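Local atomic coordinates of ferredoxin--NADP reductase, apicoplast (Plasmodium falciparum, PDB entry 3JQQ), a protein that carries out electron transfer between ferredoxin and NADP(H) in the apicoplast using FAD, and may support the terminal step of isoprenoid precursor synthesis. Residues N109-L114 with F193-N198; N161-A166 with T171-I176; I211-G216 with N227-F232. The protein carries 1 engineered substitution. All blocks are in the same frame, centred on the assembly; numbering follows the deposited sequence.

Contact 1 (N109-L114 with F193-N198); sequences NNMENL and FAYDKN
M111 meets Y195 through a single atom, its terminal methyl CE, and this is where the two loops pack most tightly. CE lies 3.6 Å from the backbone O of Y195 and 3.9 Å from the ring carbon CD2 of Y195. Because it sits close to the plane of the ring, the methyl approaches the edge of the tyrosine, and the two side chains run at a slant to each other. The torsions account for the reach: the M111 chain is extended beyond CG (chi2 172°, chi3 176°), so its methyl spans a gap in which the CA atoms of M111 and D196 remain 8.4 Å apart. With CG of Y195 opposite its backbone N (chi1 -169°), the CD2 edge of the ring lies by CE of M111. K190 of helix 183-192 touches both side chains and so borders this packed patch.

The other half is looser and faces solvent at the exposed N110, whose ND2 is 4.5 Å from O of Y195, too far for a direct bond. A water lies between them: ND2 of N110 donates to it at 2.9 Å, while the water stands 2.5 Å from O of Y195, a short distance that leaves this second leg less certain. The opposite end of the N110 amide, OD1, bonds to the hydroxyl of S108, so both ends of the amide have partners, which should limit its rotation. Beyond the joint, D196 OD1 accepts from the backbone N of N198 at 2.9 Å in an Asx turn, a local feature of the 193-198 loop.

The 95 Å² buried in total joins a loop of the FAD-binding region to one of the NAD-binding region. The M111 methyl carries it, with a water bridge whose Y195 leg is doubtful, so the chemistry implies a light, partly hydrated surface junction, away from the annotated sites.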
# COMPACT_ATOMS: atom_id res chain seq x y z
N ASN B 109 8.33 -19.48 -18.18
CA ASN B 109 9.75 -19.60 -18.53
C ASN B 109 10.04 -19.87 -20.00
O ASN B 109 11.03 -19.40 -20.55
CB ASN B 109 10.39 -20.74 -17.74
CG ASN B 109 10.90 -20.30 -16.39
OD1 ASN B 109 11.94 -20.76 -15.92
ND2 ASN B 109 10.16 -19.40 -15.74
N ASN B 110 9.17 -20.66 -20.61
CA ASN B 110 9.36 -21.14 -21.97
C ASN B 110 9.09 -20.09 -23.03
O ASN B 110 9.40 -20.28 -24.21
CB ASN B 110 8.46 -22.35 -22.22
CG ASN B 110 7.02 -22.07 -21.84
OD1 ASN B 110 6.68 -22.03 -20.65
ND2 ASN B 110 6.17 -21.89 -22.84
N MET B 111 8.49 -18.97 -22.62
CA MET B 111 8.16 -17.91 -23.55
C MET B 111 9.39 -17.05 -23.84
O MET B 111 10.21 -16.79 -22.96
CB MET B 111 7.01 -17.06 -23.00
CG MET B 111 5.72 -17.87 -22.82
SD MET B 111 4.40 -16.99 -21.95
CE MET B 111 3.08 -18.20 -22.06
N GLU B 112 9.53 -16.64 -25.09
CA GLU B 112 10.69 -15.85 -25.50
C GLU B 112 10.76 -14.58 -24.65
O GLU B 112 11.77 -14.33 -23.99
CB GLU B 112 10.60 -15.51 -26.99
CG GLU B 112 11.90 -14.99 -27.59
CD GLU B 112 11.92 -15.06 -29.11
OE1 GLU B 112 12.64 -14.26 -29.73
OE2 GLU B 112 11.20 -15.92 -29.68
N ASN B 113 9.69 -13.80 -24.66
CA ASN B 113 9.60 -12.57 -23.88
C ASN B 113 8.97 -12.79 -22.51
O ASN B 113 8.32 -13.81 -22.27
CB ASN B 113 8.78 -11.52 -24.64
CG ASN B 113 9.41 -11.16 -25.97
OD1 ASN B 113 10.61 -10.91 -26.06
ND2 ASN B 113 8.59 -11.12 -27.02
N LEU B 114 9.15 -11.83 -21.61
CA LEU B 114 8.52 -11.89 -20.28
C LEU B 114 7.42 -10.83 -20.12
O LEU B 114 7.42 -9.81 -20.80
CB LEU B 114 9.57 -11.77 -19.17
CG LEU B 114 10.31 -10.45 -18.97
CD1 LEU B 114 9.46 -9.45 -18.21
CD2 LEU B 114 11.63 -10.68 -18.24
N PHE B 193 -0.75 -25.32 -17.64
CA PHE B 193 -1.64 -25.66 -18.75
C PHE B 193 -0.98 -25.52 -20.12
O PHE B 193 -1.64 -25.58 -21.15
CB PHE B 193 -2.92 -24.81 -18.69
CG PHE B 193 -3.79 -25.10 -17.50
CD1 PHE B 193 -4.26 -26.39 -17.26
CD2 PHE B 193 -4.16 -24.09 -16.63
CE1 PHE B 193 -5.06 -26.65 -16.17
CE2 PHE B 193 -4.96 -24.35 -15.54
CZ PHE B 193 -5.42 -25.63 -15.30
N ALA B 194 0.34 -25.32 -20.12
CA ALA B 194 1.12 -25.24 -21.35
C ALA B 194 0.66 -24.13 -22.30
O ALA B 194 0.71 -24.28 -23.52
CB ALA B 194 1.12 -26.58 -22.07
N TYR B 195 0.22 -23.00 -21.73
CA TYR B 195 -0.30 -21.89 -22.50
C TYR B 195 0.59 -21.46 -23.66
O TYR B 195 1.79 -21.24 -23.49
CB TYR B 195 -0.57 -20.68 -21.61
CG TYR B 195 -1.35 -19.58 -22.28
CD1 TYR B 195 -2.74 -19.59 -22.27
CD2 TYR B 195 -0.71 -18.54 -22.95
CE1 TYR B 195 -3.47 -18.60 -22.90
CE2 TYR B 195 -1.43 -17.53 -23.57
CZ TYR B 195 -2.81 -17.57 -23.54
OH TYR B 195 -3.55 -16.58 -24.16
N ASP B 196 -0.01 -21.32 -24.83
CA ASP B 196 0.66 -20.73 -25.98
C ASP B 196 -0.32 -19.85 -26.76
O ASP B 196 -1.32 -20.34 -27.31
CB ASP B 196 1.26 -21.80 -26.89
CG ASP B 196 2.02 -21.21 -28.06
OD1 ASP B 196 2.00 -19.97 -28.21
OD2 ASP B 196 2.64 -21.98 -28.82
N LYS B 197 -0.04 -18.56 -26.80
CA LYS B 197 -0.90 -17.59 -27.45
C LYS B 197 -1.10 -17.95 -28.91
O LYS B 197 -2.18 -17.77 -29.47
CB LYS B 197 -0.30 -16.18 -27.34
CG LYS B 197 -1.30 -15.05 -27.45
CD LYS B 197 -0.64 -13.68 -27.30
CE LYS B 197 -0.05 -13.20 -28.62
NZ LYS B 197 0.48 -11.80 -28.52
N ASN B 198 -0.05 -18.48 -29.52
CA ASN B 198 -0.06 -18.81 -30.94
C ASN B 198 -0.50 -20.24 -31.24
O ASN B 198 -0.45 -20.69 -32.38
CB ASN B 198 1.31 -18.51 -31.56
CG ASN B 198 1.64 -17.02 -31.54
OD1 ASN B 198 0.89 -16.21 -32.07
ND2 ASN B 198 2.78 -16.67 -30.94
O HOH W 1 3.43 -22.18 -21.83

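Contact 2 (N161-A166 with T171-I176); sequences NLPNDA and TNFIFI
The ring of F173 receives A166 and P163 at its edge and L162 obliquely, and this arrangement defines the contact. CB of A166 lies in the ring plane, 3.8 Å from CZ of F173. CD of P163 is also in plane, 3.9 Å from CE2 of F173, and the proline and phenylalanine side chains advance from opposite directions. L162 crosses F173 at about a right angle; its CD2 stands 3.9 Å from CE2 of F173, meeting the ring at a slant. The CB of F173 already points toward the 161-166 loop, and chi1 of -60° keeps the ring on that course.

T171 closes the other end. Its backbone N donates to O of A166 over 3.1 Å, with an N-H...O angle of 159°. The hydroxyl is less well served: OG1 sits between the backbone N and carbonyl carbon of T171, 3.4 Å from CB of A166, buried and with no hydrogen-bond partner in the model.

The loop is shaped by a type I beta turn from P163 to A166, closed by A166 N bonding to O of P163 at 3.2 Å. Outside the two segments, F188, K191 and L192 of helix 183-192 touch L162, and L192 also reaches F173, so loop and helix meet around the same ring.

Such a turn, followed by short helix 166-169, leads the chain into strand 173-178, the central strand of the five-stranded parallel sheet of the NAD-binding fold in this reductase family.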
# COMPACT_ATOMS: atom_id res chain seq x y z
N ASN B 161 7.08 -19.45 -5.27
CA ASN B 161 7.19 -20.39 -6.37
C ASN B 161 6.37 -21.67 -6.23
O ASN B 161 5.97 -22.05 -5.13
CB ASN B 161 8.66 -20.76 -6.59
CG ASN B 161 9.51 -19.57 -6.97
OD1 ASN B 161 9.22 -18.86 -7.94
ND2 ASN B 161 10.57 -19.34 -6.21
N LEU B 162 6.13 -22.33 -7.36
CA LEU B 162 5.45 -23.62 -7.38
C LEU B 162 6.33 -24.71 -6.78
O LEU B 162 7.56 -24.61 -6.81
CB LEU B 162 5.08 -24.02 -8.80
CG LEU B 162 4.02 -23.20 -9.53
CD1 LEU B 162 3.78 -23.77 -10.92
CD2 LEU B 162 2.72 -23.15 -8.73
N PRO B 163 5.70 -25.76 -6.23
CA PRO B 163 6.40 -26.99 -5.85
C PRO B 163 7.09 -27.58 -7.08
O PRO B 163 6.51 -27.58 -8.17
CB PRO B 163 5.27 -27.91 -5.39
CG PRO B 163 4.19 -26.98 -4.94
CD PRO B 163 4.28 -25.78 -5.84
N ASN B 164 8.31 -28.08 -6.90
CA ASN B 164 9.15 -28.48 -8.04
C ASN B 164 8.68 -29.69 -8.85
O ASN B 164 9.31 -30.06 -9.83
CB ASN B 164 10.61 -28.68 -7.59
CG ASN B 164 10.74 -29.63 -6.41
OD1 ASN B 164 9.94 -29.60 -5.48
ND2 ASN B 164 11.76 -30.48 -6.45
N ASP B 165 7.56 -30.29 -8.45
CA ASP B 165 7.03 -31.46 -9.16
C ASP B 165 5.53 -31.35 -9.36
O ASP B 165 4.84 -32.36 -9.54
CB ASP B 165 7.37 -32.74 -8.39
CG ASP B 165 6.91 -32.68 -6.94
OD1 ASP B 165 6.13 -31.76 -6.60
OD2 ASP B 165 7.32 -33.55 -6.15
N ALA B 166 5.02 -30.12 -9.34
CA ALA B 166 3.58 -29.87 -9.39
C ALA B 166 2.87 -30.58 -10.53
O ALA B 166 1.84 -31.23 -10.32
CB ALA B 166 3.31 -28.37 -9.43
N THR B 171 -0.56 -31.73 -8.40
CA THR B 171 -0.92 -31.12 -7.13
C THR B 171 -2.02 -30.08 -7.29
O THR B 171 -2.08 -29.37 -8.30
CB THR B 171 0.30 -30.48 -6.45
OG1 THR B 171 0.84 -29.45 -7.29
CG2 THR B 171 1.38 -31.52 -6.20
N ASN B 172 -2.90 -29.99 -6.30
CA ASN B 172 -4.00 -29.04 -6.31
C ASN B 172 -3.59 -27.72 -5.69
O ASN B 172 -2.66 -27.67 -4.89
CB ASN B 172 -5.21 -29.63 -5.58
CG ASN B 172 -5.56 -31.02 -6.05
OD1 ASN B 172 -5.79 -31.25 -7.23
ND2 ASN B 172 -5.59 -31.97 -5.12
N PHE B 173 -4.28 -26.64 -6.06
CA PHE B 173 -3.94 -25.31 -5.56
C PHE B 173 -5.15 -24.48 -5.15
O PHE B 173 -6.25 -24.67 -5.66
CB PHE B 173 -3.18 -24.52 -6.64
CG PHE B 173 -1.89 -25.16 -7.08
CD1 PHE B 173 -1.82 -25.88 -8.25
CD2 PHE B 173 -0.73 -25.00 -6.32
CE1 PHE B 173 -0.63 -26.45 -8.67
CE2 PHE B 173 0.46 -25.57 -6.74
CZ PHE B 173 0.51 -26.30 -7.91
N ILE B 174 -4.92 -23.57 -4.21
CA ILE B 174 -5.82 -22.46 -3.95
C ILE B 174 -5.02 -21.17 -4.12
O ILE B 174 -4.09 -20.92 -3.36
CB ILE B 174 -6.41 -22.51 -2.53
CG1 ILE B 174 -7.31 -23.73 -2.36
CG2 ILE B 174 -7.17 -21.23 -2.22
CD1 ILE B 174 -7.74 -23.98 -0.93
N PHE B 175 -5.37 -20.38 -5.12
CA PHE B 175 -4.72 -19.09 -5.33
C PHE B 175 -5.63 -17.97 -4.86
O PHE B 175 -6.80 -17.90 -5.25
CB PHE B 175 -4.37 -18.87 -6.81
CG PHE B 175 -3.47 -19.92 -7.40
CD1 PHE B 175 -3.67 -20.36 -8.70
CD2 PHE B 175 -2.43 -20.47 -6.67
CE1 PHE B 175 -2.85 -21.32 -9.26
CE2 PHE B 175 -1.61 -21.43 -7.22
CZ PHE B 175 -1.81 -21.86 -8.52
N ILE B 176 -5.10 -17.08 -4.02
CA ILE B 176 -5.87 -15.93 -3.54
C ILE B 176 -5.18 -14.64 -3.97
O ILE B 176 -3.99 -14.45 -3.73
CB ILE B 176 -6.05 -15.99 -2.01
CG1 ILE B 176 -6.87 -17.22 -1.62
CG2 ILE B 176 -6.72 -14.72 -1.51
CD1 ILE B 176 -6.86 -17.53 -0.14

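Contact 3 (I211-G216 with N227-F232); sequences ITIYYG and NELEYF
Chi1 of L229 is -73°, which sets its CG beside the backbone N and sends the two methyls out from the helix toward strand 211-216. On the strand, I213 extends its chain to CD1 (chi2 -164°), while Y215 turns its ring away from its own backbone N (chi1 -173°). The isobutyl end of L229 therefore divides between two partners. Its CD2 approaches CD1 of I213 at 4.4 Å, and its CD1 approaches CE2 of Y215 at 4.2 Å, obliquely to the ring. These spacings indicate modest van der Waals contact, in keeping with a buried area of 97 Å² and with a nearest CA pair, I213 and L229, 9.9 Å apart.

I213 and Y215 stand two residues apart and project from the same face of the strand, as alternation in a beta strand requires. Strand 211-217, helix 226-235 and strand 240-246 make a beta-alpha-beta unit of the NAD-binding fold, and L229 is a point where the helix packs on the parallel sheet. I242 and Y244 of the next strand touch L229 as well, as does I186 of helix 183-192.

The hydroxyl of Y215 is satisfied beyond the two segments, bonding to O of G179 and N of L224. Next in the strand, G216 touches the bound adenosine-2'-5'-diphosphate, whose nearest atoms are about 7 Å from the Y215 side chain.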
# COMPACT_ATOMS: atom_id res chain seq x y z
N ILE B 211 -7.54 -26.39 -9.39
CA ILE B 211 -7.15 -25.06 -8.95
C ILE B 211 -8.37 -24.20 -8.62
O ILE B 211 -9.29 -24.08 -9.42
CB ILE B 211 -6.30 -24.34 -10.02
CG1 ILE B 211 -5.03 -25.16 -10.32
CG2 ILE B 211 -5.95 -22.93 -9.57
CD1 ILE B 211 -4.32 -24.73 -11.59
N THR B 212 -8.37 -23.63 -7.42
CA THR B 212 -9.45 -22.73 -7.01
C THR B 212 -8.90 -21.33 -6.83
O THR B 212 -7.97 -21.10 -6.06
CB THR B 212 -10.10 -23.19 -5.69
OG1 THR B 212 -10.37 -24.60 -5.75
CG2 THR B 212 -11.40 -22.43 -5.45
N ILE B 213 -9.49 -20.38 -7.56
CA ILE B 213 -8.99 -19.01 -7.55
C ILE B 213 -9.98 -18.05 -6.91
O ILE B 213 -11.15 -18.01 -7.28
CB ILE B 213 -8.66 -18.54 -8.98
CG1 ILE B 213 -7.77 -19.57 -9.68
CG2 ILE B 213 -7.99 -17.17 -8.94
CD1 ILE B 213 -7.08 -19.04 -10.91
N TYR B 214 -9.49 -17.30 -5.93
CA TYR B 214 -10.28 -16.25 -5.29
C TYR B 214 -9.63 -14.92 -5.63
O TYR B 214 -8.50 -14.64 -5.22
CB TYR B 214 -10.32 -16.46 -3.78
CG TYR B 214 -10.93 -17.77 -3.35
CD1 TYR B 214 -10.14 -18.83 -2.94
CD2 TYR B 214 -12.31 -17.95 -3.35
CE1 TYR B 214 -10.69 -20.04 -2.55
CE2 TYR B 214 -12.88 -19.15 -2.95
CZ TYR B 214 -12.06 -20.19 -2.55
OH TYR B 214 -12.62 -21.38 -2.16
N TYR B 215 -10.34 -14.09 -6.39
CA TYR B 215 -9.74 -12.90 -6.97
C TYR B 215 -10.58 -11.67 -6.69
O TYR B 215 -11.72 -11.56 -7.15
CB TYR B 215 -9.54 -13.12 -8.48
CG TYR B 215 -8.77 -12.04 -9.20
CD1 TYR B 215 -7.88 -11.22 -8.54
CD2 TYR B 215 -8.91 -11.87 -10.58
CE1 TYR B 215 -7.17 -10.24 -9.21
CE2 TYR B 215 -8.21 -10.90 -11.26
CZ TYR B 215 -7.34 -10.08 -10.57
OH TYR B 215 -6.64 -9.11 -11.25
N GLY B 216 -10.02 -10.75 -5.92
CA GLY B 216 -10.70 -9.51 -5.56
C GLY B 216 -10.25 -8.34 -6.41
O GLY B 216 -9.06 -8.03 -6.47
N ASN B 227 -8.72 -12.30 -20.37
CA ASN B 227 -8.64 -13.13 -21.57
C ASN B 227 -8.15 -14.53 -21.24
O ASN B 227 -8.81 -15.53 -21.56
CB ASN B 227 -7.70 -12.51 -22.61
CG ASN B 227 -8.27 -11.28 -23.26
OD1 ASN B 227 -9.45 -10.97 -23.12
ND2 ASN B 227 -7.43 -10.56 -24.00
N GLU B 228 -6.98 -14.59 -20.62
CA GLU B 228 -6.38 -15.85 -20.21
C GLU B 228 -7.28 -16.59 -19.22
O GLU B 228 -7.55 -17.78 -19.38
CB GLU B 228 -5.01 -15.61 -19.58
CG GLU B 228 -3.95 -15.12 -20.56
CD GLU B 228 -4.07 -13.64 -20.87
OE1 GLU B 228 -3.24 -13.14 -21.67
OE2 GLU B 228 -4.98 -12.98 -20.32
N LEU B 229 -7.74 -15.87 -18.19
CA LEU B 229 -8.57 -16.48 -17.16
C LEU B 229 -9.83 -17.10 -17.74
O LEU B 229 -10.23 -18.19 -17.34
CB LEU B 229 -8.93 -15.45 -16.07
CG LEU B 229 -7.82 -15.04 -15.10
CD1 LEU B 229 -8.27 -13.88 -14.22
CD2 LEU B 229 -7.38 -16.22 -14.24
N GLU B 230 -10.45 -16.41 -18.69
CA GLU B 230 -11.63 -16.93 -19.35
C GLU B 230 -11.28 -18.09 -20.28
O GLU B 230 -12.07 -19.02 -20.46
CB GLU B 230 -12.37 -15.83 -20.12
CG GLU B 230 -13.23 -14.95 -19.24
CD GLU B 230 -13.98 -13.88 -20.01
OE1 GLU B 230 -13.46 -13.43 -21.05
OE2 GLU B 230 -15.09 -13.50 -19.57
N TYR B 231 -10.08 -18.05 -20.85
CA TYR B 231 -9.63 -19.12 -21.73
C TYR B 231 -9.38 -20.41 -20.95
O TYR B 231 -9.65 -21.51 -21.44
CB TYR B 231 -8.37 -18.72 -22.49
CG TYR B 231 -7.70 -19.88 -23.20
CD1 TYR B 231 -8.11 -20.28 -24.47
CD2 TYR B 231 -6.66 -20.59 -22.60
CE1 TYR B 231 -7.50 -21.34 -25.12
CE2 TYR B 231 -6.05 -21.64 -23.24
CZ TYR B 231 -6.47 -22.02 -24.50
OH TYR B 231 -5.86 -23.07 -25.14
N PHE B 232 -8.85 -20.27 -19.74
CA PHE B 232 -8.59 -21.44 -18.91
C PHE B 232 -9.89 -22.08 -18.43
O PHE B 232 -10.00 -23.31 -18.36
CB PHE B 232 -7.69 -21.08 -17.72
CG PHE B 232 -6.32 -20.60 -18.12
CD1 PHE B 232 -5.82 -19.41 -17.62
CD2 PHE B 232 -5.54 -21.35 -18.99
CE1 PHE B 232 -4.56 -18.97 -17.98
CE2 PHE B 232 -4.28 -20.91 -19.36
CZ PHE B 232 -3.79 -19.72 -18.85

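How the contacts relate
Along the chain, 161-166 and 171-176 of contact 2 fall between the two halves of contact 1, and contact 3 follows both. Contacts 2 and 3, with centres 15 Å apart, share the parallel sheet: strands 173-178 and 211-217 are neighbours, with probable hydrogen bonds from N of Y214 to O of F175 (2.8 Å) and from N of F175 to O of T212 (2.9 Å). Contact 1 lies at the surface, centred 17 Å from contact 3. Contacts 1 and 2 do not touch. M111 of the FAD-binding region touches Y195, whose CD1 packs on CE2 of F232 (3.6 Å) in helix 226-235, an indirect connection to the sheet whose strand 211-217 holds nucleotide-pocket residue G216.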